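Local atomic coordinates of particle-associated glycoside hydrolase (Acinetobacter phage Fri1, PDB entry 6C72), a protein that probably serves as the phage tailspike that depolymerises the capsular polysaccharide of Acinetobacter baumannii during entry into the host cell. Residues Tyr298-Glu303 with Pro332-Lys337. Numbering follows the deposited sequence.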
ATOM      1  N   TYR A 298     -20.840  17.717 -11.197  1.00 27.42           N
ATOM      2  CA  TYR A 298     -20.342  16.854 -10.136  1.00 26.18           C
ATOM      3  C   TYR A 298     -19.065  17.443  -9.552  1.00 24.72           C
ATOM      4  O   TYR A 298     -18.514  18.428 -10.052  1.00 24.60           O
ATOM      5  CB  TYR A 298     -20.050  15.434 -10.629  1.00 25.98           C
ATOM      6  CG  TYR A 298     -21.158  14.758 -11.405  1.00 27.71           C
ATOM      7  CD1 TYR A 298     -22.417  14.589 -10.849  1.00 28.78           C
ATOM      8  CD2 TYR A 298     -20.921  14.230 -12.681  1.00 28.44           C
ATOM      9  CE1 TYR A 298     -23.428  13.958 -11.545  1.00 30.27           C
ATOM     10  CE2 TYR A 298     -21.928  13.574 -13.387  1.00 29.96           C
ATOM     11  CZ  TYR A 298     -23.176  13.446 -12.807  1.00 30.52           C
ATOM     12  OH  TYR A 298     -24.186  12.807 -13.474  1.00 31.10           O
ATOM     13  N   LEU A 299     -18.574  16.801  -8.498  1.00 30.00           N
ATOM     14  CA  LEU A 299     -17.336  17.240  -7.873  1.00 29.12           C
ATOM     15  C   LEU A 299     -16.117  16.617  -8.552  1.00 28.50           C
ATOM     16  O   LEU A 299     -15.267  17.332  -9.093  1.00 28.33           O
ATOM     17  CB  LEU A 299     -17.379  16.916  -6.375  1.00 29.00           C
ATOM     18  CG  LEU A 299     -16.178  17.293  -5.514  1.00 28.67           C
ATOM     19  CD1 LEU A 299     -15.787  18.773  -5.659  1.00 28.72           C
ATOM     20  CD2 LEU A 299     -16.510  16.973  -4.059  1.00 29.14           C
ATOM     21  N   PHE A 300     -16.033  15.292  -8.549  1.00 34.00           N
ATOM     22  CA  PHE A 300     -14.914  14.559  -9.125  1.00 33.59           C
ATOM     23  C   PHE A 300     -15.498  13.349  -9.837  1.00 33.83           C
ATOM     24  O   PHE A 300     -16.306  12.622  -9.255  1.00 33.95           O
ATOM     25  CB  PHE A 300     -13.913  14.143  -8.043  1.00 33.33           C
ATOM     26  CG  PHE A 300     -12.810  13.264  -8.544  1.00 33.25           C
ATOM     27  CD1 PHE A 300     -11.650  13.805  -9.056  1.00 33.30           C
ATOM     28  CD2 PHE A 300     -12.938  11.886  -8.513  1.00 33.25           C
ATOM     29  CE1 PHE A 300     -10.648  12.989  -9.525  1.00 33.49           C
ATOM     30  CE2 PHE A 300     -11.934  11.068  -8.985  1.00 33.34           C
ATOM     31  CZ  PHE A 300     -10.793  11.620  -9.482  1.00 33.51           C
ATOM     32  N   ASP A 301     -15.143  13.153 -11.104  1.00 25.38           N
ATOM     33  CA  ASP A 301     -15.897  12.229 -11.951  1.00 26.04           C
ATOM     34  C   ASP A 301     -14.956  11.230 -12.617  1.00 25.82           C
ATOM     35  O   ASP A 301     -14.200  11.589 -13.521  1.00 26.02           O
ATOM     36  CB  ASP A 301     -16.695  13.010 -13.000  1.00 27.32           C
ATOM     37  CG  ASP A 301     -17.834  12.200 -13.606  1.00 28.57           C
ATOM     38  OD1 ASP A 301     -18.167  11.116 -13.081  1.00 28.07           O
ATOM     39  OD2 ASP A 301     -18.413  12.658 -14.613  1.00 30.21           O
ATOM     40  N   ILE A 302     -15.021   9.969 -12.187  1.00 27.79           N
ATOM     41  CA  ILE A 302     -14.444   8.866 -12.953  1.00 27.87           C
ATOM     42  C   ILE A 302     -15.581   8.308 -13.800  1.00 28.68           C
ATOM     43  O   ILE A 302     -16.404   7.535 -13.310  1.00 28.63           O
ATOM     44  CB  ILE A 302     -13.840   7.788 -12.058  1.00 27.34           C
ATOM     45  CG1 ILE A 302     -12.697   8.355 -11.226  1.00 27.00           C
ATOM     46  CG2 ILE A 302     -13.373   6.619 -12.900  1.00 27.56           C
ATOM     47  CD1 ILE A 302     -12.097   7.347 -10.267  1.00 27.00           C
ATOM     48  N   GLU A 303     -15.648   8.715 -15.066  1.00 29.70           N
ATOM     49  CA  GLU A 303     -16.771   8.335 -15.922  1.00 30.70           C
ATOM     50  C   GLU A 303     -16.323   8.060 -17.350  1.00 31.35           C
ATOM     51  O   GLU A 303     -16.319   8.956 -18.204  1.00 32.26           O
ATOM     52  CB  GLU A 303     -17.861   9.404 -15.902  1.00 31.68           C
ATOM     53  CG  GLU A 303     -19.096   9.000 -16.657  1.00 32.63           C
ATOM     54  CD  GLU A 303     -20.270   9.939 -16.435  1.00 33.67           C
ATOM     55  OE1 GLU A 303     -20.065  11.103 -16.014  1.00 34.04           O
ATOM     56  OE2 GLU A 303     -21.417   9.521 -16.696  1.00 34.26           O
ATOM     57  N   PRO A 332     -23.096  16.820  -5.430  1.00 35.96           N
ATOM     58  CA  PRO A 332     -21.757  16.934  -4.843  1.00 34.56           C
ATOM     59  C   PRO A 332     -21.032  15.604  -4.667  1.00 33.74           C
ATOM     60  O   PRO A 332     -20.567  15.253  -3.579  1.00 33.51           O
ATOM     61  CB  PRO A 332     -22.056  17.602  -3.483  1.00 34.92           C
ATOM     62  CG  PRO A 332     -23.409  17.072  -3.139  1.00 36.07           C
ATOM     63  CD  PRO A 332     -24.166  16.948  -4.428  1.00 36.96           C
ATOM     64  N   THR A 333     -20.922  14.856  -5.759  1.00 28.62           N
ATOM     65  CA  THR A 333     -20.476  13.473  -5.683  1.00 28.04           C
ATOM     66  C   THR A 333     -19.090  13.289  -6.288  1.00 27.09           C
ATOM     67  O   THR A 333     -18.627  14.090  -7.105  1.00 26.94           O
ATOM     68  CB  THR A 333     -21.474  12.535  -6.362  1.00 28.71           C
ATOM     69  OG1 THR A 333     -21.901  13.124  -7.589  1.00 29.51           O
ATOM     70  CG2 THR A 333     -22.688  12.308  -5.465  1.00 29.61           C
ATOM     71  N   VAL A 334     -18.423  12.264  -5.784  1.00 24.03           N
ATOM     72  CA  VAL A 334     -17.166  11.729  -6.284  1.00 23.42           C
ATOM     73  C   VAL A 334     -17.533  10.379  -6.887  1.00 23.45           C
ATOM     74  O   VAL A 334     -17.805   9.414  -6.156  1.00 23.65           O
ATOM     75  CB  VAL A 334     -16.137  11.597  -5.152  1.00 23.48           C
ATOM     76  CG1 VAL A 334     -14.794  11.107  -5.652  1.00 23.19           C
ATOM     77  CG2 VAL A 334     -16.011  12.932  -4.414  1.00 23.75           C
ATOM     78  N   LEU A 335     -17.624  10.327  -8.210  1.00 25.69           N
ATOM     79  CA  LEU A 335     -18.200   9.185  -8.904  1.00 26.00           C
ATOM     80  C   LEU A 335     -17.111   8.198  -9.295  1.00 25.54           C
ATOM     81  O   LEU A 335     -16.042   8.589  -9.768  1.00 25.22           O
ATOM     82  CB  LEU A 335     -18.945   9.616 -10.171  1.00 26.80           C
ATOM     83  CG  LEU A 335     -20.121  10.584 -10.093  1.00 27.79           C
ATOM     84  CD1 LEU A 335     -19.606  12.015 -10.053  1.00 27.73           C
ATOM     85  CD2 LEU A 335     -21.086  10.381 -11.260  1.00 29.09           C
ATOM     86  N   VAL A 336     -17.397   6.916  -9.109  1.00 23.37           N
ATOM     87  CA  VAL A 336     -16.557   5.843  -9.618  1.00 23.41           C
ATOM     88  C   VAL A 336     -17.410   5.003 -10.564  1.00 24.13           C
ATOM     89  O   VAL A 336     -18.416   4.417 -10.146  1.00 24.63           O
ATOM     90  CB  VAL A 336     -15.972   4.985  -8.488  1.00 23.27           C
ATOM     91  CG1 VAL A 336     -15.200   3.795  -9.086  1.00 23.44           C
ATOM     92  CG2 VAL A 336     -15.082   5.824  -7.603  1.00 22.69           C
ATOM     93  N   LYS A 337     -17.029   4.959 -11.833  1.00 28.95           N
ATOM     94  CA  LYS A 337     -17.749   4.159 -12.820  1.00 29.54           C
ATOM     95  C   LYS A 337     -16.798   3.129 -13.409  1.00 29.36           C
ATOM     96  O   LYS A 337     -15.917   3.470 -14.205  1.00 29.36           O
ATOM     97  CB  LYS A 337     -18.346   5.032 -13.920  1.00 30.28           C
ATOM     98  CG  LYS A 337     -19.035   4.216 -14.990  1.00 30.98           C
ATOM     99  CD  LYS A 337     -19.539   5.084 -16.120  1.00 31.90           C
ATOM    100  CE  LYS A 337     -20.179   4.231 -17.197  1.00 32.56           C
ATOM    101  NZ  LYS A 337     -20.475   5.022 -18.430  1.00 33.45           N
TER
HETATM  102  O   HOH W   1     -21.699   7.229 -17.686  1.00 30.97           O
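Phe300 and Leu335 are joined through their backbones, where Leu335 N donates to Phe300 O at 2.8 Å. The carbonyl of Leu335 then accepts Ile302 N, which sits above the carbonyl plane. Thr333 O is gripped twice: Leu299 N and Phe300 N both donate to it, and the bond from Phe300 N is the straighter (166° at the hydrogen). A weak bond from Lys337 N to Ile302 O ends the series. The two strands run parallel, with axes 4.7 Å apart.

Apolar contacts form on both faces of this sheet. On one, Leu335 crosses Tyr298 at about a right angle. Leu335 CD2 makes a CH-pi contact over the ring, 4.0 Å from the Tyr298 centroid. Leu335 CD1 lies over the same ring, 3.4 Å from Tyr298 CG. Asp301 shares the Leu335 face, and its OD1 makes a van der Waals contact with Leu335 CB at 3.4 Å. On the other face, Phe300 CD2 meets Val334 CG1 at 3.5 Å. Phe287 packs edge-to-face with Phe300, and Phe322 and Phe350 touch Val334.

Beyond the strand ends, a water receives a hydrogen bond from Lys337 NZ and donates one to Glu303 OE2. Lys337 NZ also bonds to Pro304 O and Gln339 OE1.

Strand 333-336 pairs in parallel with strand 360-363 on its other side, and strand 300-302 likewise with strand 272-275, as in successive turns of a right-handed parallel beta-helix. The chemistry implies a joint between turns made by backbone bonds, with Phe300 and Val334 in an aromatic-rich interior and the Glu303 and Lys337 side chains linked through a water.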